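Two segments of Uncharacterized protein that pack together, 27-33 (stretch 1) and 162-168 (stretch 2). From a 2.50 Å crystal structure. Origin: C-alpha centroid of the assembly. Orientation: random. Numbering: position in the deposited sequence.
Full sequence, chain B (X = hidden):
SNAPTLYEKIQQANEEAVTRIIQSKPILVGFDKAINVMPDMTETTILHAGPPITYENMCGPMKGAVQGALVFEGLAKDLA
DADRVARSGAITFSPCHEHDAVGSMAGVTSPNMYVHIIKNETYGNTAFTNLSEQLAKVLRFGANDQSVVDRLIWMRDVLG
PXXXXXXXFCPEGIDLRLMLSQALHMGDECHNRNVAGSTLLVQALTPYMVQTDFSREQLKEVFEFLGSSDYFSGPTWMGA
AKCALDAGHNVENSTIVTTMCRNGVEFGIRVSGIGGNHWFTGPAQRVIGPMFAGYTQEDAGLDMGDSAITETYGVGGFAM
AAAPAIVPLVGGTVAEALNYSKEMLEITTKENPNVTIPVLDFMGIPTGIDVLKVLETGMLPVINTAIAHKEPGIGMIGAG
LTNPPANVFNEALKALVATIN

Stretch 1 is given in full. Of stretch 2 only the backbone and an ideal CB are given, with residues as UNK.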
# COMPACT_ATOMS: atom_id res chain seq x y z
N ILE B 27 -5.79 -7.79 18.00
CA ILE B 27 -4.73 -8.68 17.50
C ILE B 27 -5.31 -9.91 16.81
O ILE B 27 -6.14 -10.63 17.37
CB ILE B 27 -3.79 -9.14 18.63
CG1 ILE B 27 -3.28 -7.94 19.44
CG2 ILE B 27 -2.62 -9.98 18.07
CD1 ILE B 27 -2.48 -6.91 18.63
N LEU B 28 -4.88 -10.15 15.57
CA LEU B 28 -5.34 -11.33 14.89
C LEU B 28 -4.54 -12.46 15.46
O LEU B 28 -3.30 -12.49 15.28
CB LEU B 28 -5.07 -11.23 13.39
CG LEU B 28 -5.34 -12.54 12.66
CD1 LEU B 28 -6.76 -13.06 12.93
CD2 LEU B 28 -5.16 -12.31 11.19
N VAL B 29 -5.21 -13.37 16.18
CA VAL B 29 -4.49 -14.46 16.84
C VAL B 29 -4.69 -15.85 16.25
O VAL B 29 -3.87 -16.74 16.46
CB VAL B 29 -4.70 -14.50 18.38
CG1 VAL B 29 -4.27 -13.18 19.02
CG2 VAL B 29 -6.16 -14.88 18.77
N GLY B 30 -5.77 -16.05 15.50
CA GLY B 30 -6.02 -17.38 14.98
C GLY B 30 -7.12 -17.44 13.95
O GLY B 30 -7.70 -16.41 13.57
N PHE B 31 -7.38 -18.67 13.49
CA PHE B 31 -8.48 -18.99 12.59
C PHE B 31 -9.02 -20.33 13.01
O PHE B 31 -8.26 -21.18 13.46
CB PHE B 31 -7.99 -19.13 11.16
CG PHE B 31 -7.48 -17.85 10.56
CD1 PHE B 31 -8.32 -17.01 9.85
CD2 PHE B 31 -6.14 -17.50 10.69
CE1 PHE B 31 -7.84 -15.84 9.29
CE2 PHE B 31 -5.66 -16.33 10.13
CZ PHE B 31 -6.49 -15.50 9.43
N ASP B 32 -10.32 -20.53 12.85
CA ASP B 32 -10.95 -21.80 13.22
C ASP B 32 -12.43 -21.84 12.80
O ASP B 32 -13.05 -20.81 12.52
CB ASP B 32 -10.78 -22.09 14.72
CG ASP B 32 -10.65 -23.59 15.04
OD1 ASP B 32 -10.73 -24.43 14.11
OD2 ASP B 32 -10.47 -23.93 16.24
N LYS B 33 -12.98 -23.04 12.72
CA LYS B 33 -14.38 -23.20 12.38
C LYS B 33 -15.19 -22.39 13.37
O LYS B 33 -14.91 -22.39 14.56
CB LYS B 33 -14.78 -24.67 12.45
CG LYS B 33 -13.95 -25.60 11.56
CD LYS B 33 -14.60 -26.96 11.44
CE LYS B 33 -14.30 -27.59 10.09
NZ LYS B 33 -15.11 -28.82 9.94
N UNK B 162 -4.98 -24.56 6.71
CA UNK B 162 -3.71 -23.91 6.43
C UNK B 162 -3.59 -22.65 7.28
O UNK B 162 -2.56 -22.43 7.92
CB UNK B 162 -3.58 -23.58 4.94
N UNK B 163 -4.62 -21.82 7.31
CA UNK B 163 -4.52 -20.57 8.04
C UNK B 163 -4.34 -20.81 9.51
O UNK B 163 -3.49 -20.21 10.14
CB UNK B 163 -5.76 -19.70 7.80
N UNK B 164 -5.15 -21.71 10.06
CA UNK B 164 -5.11 -22.06 11.47
C UNK B 164 -3.73 -22.53 11.88
O UNK B 164 -3.20 -22.09 12.90
CB UNK B 164 -6.15 -23.14 11.78
N UNK B 165 -3.16 -23.43 11.07
CA UNK B 165 -1.83 -23.96 11.33
C UNK B 165 -0.77 -22.86 11.26
O UNK B 165 0.10 -22.75 12.13
CB UNK B 165 -1.50 -25.07 10.33
N UNK B 166 -0.86 -22.01 10.25
CA UNK B 166 0.08 -20.91 10.13
C UNK B 166 0.10 -20.05 11.40
O UNK B 166 1.16 -19.63 11.86
CB UNK B 166 -0.27 -20.05 8.91
N UNK B 167 -1.06 -19.77 11.97
CA UNK B 167 -1.08 -18.85 13.09
C UNK B 167 -0.53 -19.45 14.39
O UNK B 167 -0.23 -18.71 15.34
CB UNK B 167 -2.51 -18.36 13.32
N UNK B 168 -0.37 -20.77 14.45
CA UNK B 168 0.29 -21.36 15.62
C UNK B 168 1.80 -21.11 15.61
O UNK B 168 2.45 -21.18 16.65
CB UNK B 168 0.02 -22.86 15.67

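The helix of stretch 2 runs at 148° to strand 27-33, so its successive turns meet the strand in reverse order: position 164 lies nearest F31 (4.7 Å between the two CA atoms), and position 167 nearest G30 (5.5 Å, CA to CA).

Position 162 has helical angles (-54/-48), and its ideal CB finds no atom of stretch 1 within 5.5 Å. Stretch 1 sets no preference; the backbone angles ask only for a residue that tolerates a helix. The residue is L162, which makes no contact with the strand.

At position 163 CA-to-CB points toward the strand, and the ideal CB sits 3.7 Å from F31 CD2. The phenyl ring offers carbon and no polar partner, so alanine, leucine, isoleucine or methionine would all be reasonable. The deposited residue is L163. Its CB lies 3.9 Å from the centroid of the F31 ring and 24° off the ring normal, a CH-pi contact over one face.

Position 164 points sideways, yet its ideal CB is 3.3 Å from F31 O. That carbonyl is an acceptor, and the D32 carboxylate adds negative charge nearby. A side chain able to donate is favoured: histidine, asparagine, glutamine, serine or a longer basic residue. It is H164, with chi1 in t (167°). ND1 donates to F31 O at 2.9 Å with an N-H...O angle of 154°, the oxygen lying near the imidazole plane, as an in-plane N-H requires. D32 CG is 4.1 Å from H164 ND1, without a hydrogen bond between the two residues.

Position 165 directs CA-to-CB away from the strand, and a wide range, polar residues included, would fit. It is D165, whose side chain makes no contact with stretch 1.

Position 166 points sideways, with nothing of stretch 1 within 5.5 Å of its ideal CB; the strand leaves the choice open. It is A166.

Position 167 points toward the strand. Its ideal CB is 4.0 Å from G30 CA, 3.8 Å from V29 O and 4.6 Å from F31 CD2. Glycine puts no side chain here, and L28 lies further along, so a long, flexible apolar chain such as methionine suits best; leucine would reach less far toward L28. The residue is M167, present as selenomethionine, with all three chi angles in m. Its CG meets the F31 ring edge (3.6 Å to CD2), while CE reaches 3.9 Å from L28 CG and a close 3.0 Å from L28 O.

Position 168 points away, allowing polar side chains. It is T168, whose OG1 donates to D165 O at 3.0 Å.

Stretch 2 (162-168) LLHDAMT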
# COMPACT_ATOMS: atom_id res chain seq x y z
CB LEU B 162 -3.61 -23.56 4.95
CG LEU B 162 -2.23 -23.25 4.35
CD1 LEU B 162 -2.36 -22.73 2.93
CD2 LEU B 162 -1.46 -22.25 5.17
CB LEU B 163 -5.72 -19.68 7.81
CG LEU B 163 -5.45 -18.57 6.80
CD1 LEU B 163 -3.99 -18.60 6.51
CD2 LEU B 163 -6.25 -18.75 5.51
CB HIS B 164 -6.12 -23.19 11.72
CG HIS B 164 -5.98 -23.86 13.05
ND1 HIS B 164 -6.64 -23.42 14.18
CD2 HIS B 164 -5.31 -24.98 13.42
CE1 HIS B 164 -6.38 -24.23 15.20
NE2 HIS B 164 -5.56 -25.18 14.76
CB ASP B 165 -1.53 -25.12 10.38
CG ASP B 165 -2.40 -26.36 10.66
OD1 ASP B 165 -2.07 -27.45 10.12
OD2 ASP B 165 -3.40 -26.26 11.42
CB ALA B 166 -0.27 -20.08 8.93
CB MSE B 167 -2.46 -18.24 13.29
CG MSE B 167 -2.90 -17.38 12.15
SE MSE B 167 -1.77 -15.75 11.96
CE MSE B 167 -2.37 -14.83 13.60
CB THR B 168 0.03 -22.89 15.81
OG1 THR B 168 0.81 -23.64 14.87
CG2 THR B 168 -1.45 -23.24 15.68
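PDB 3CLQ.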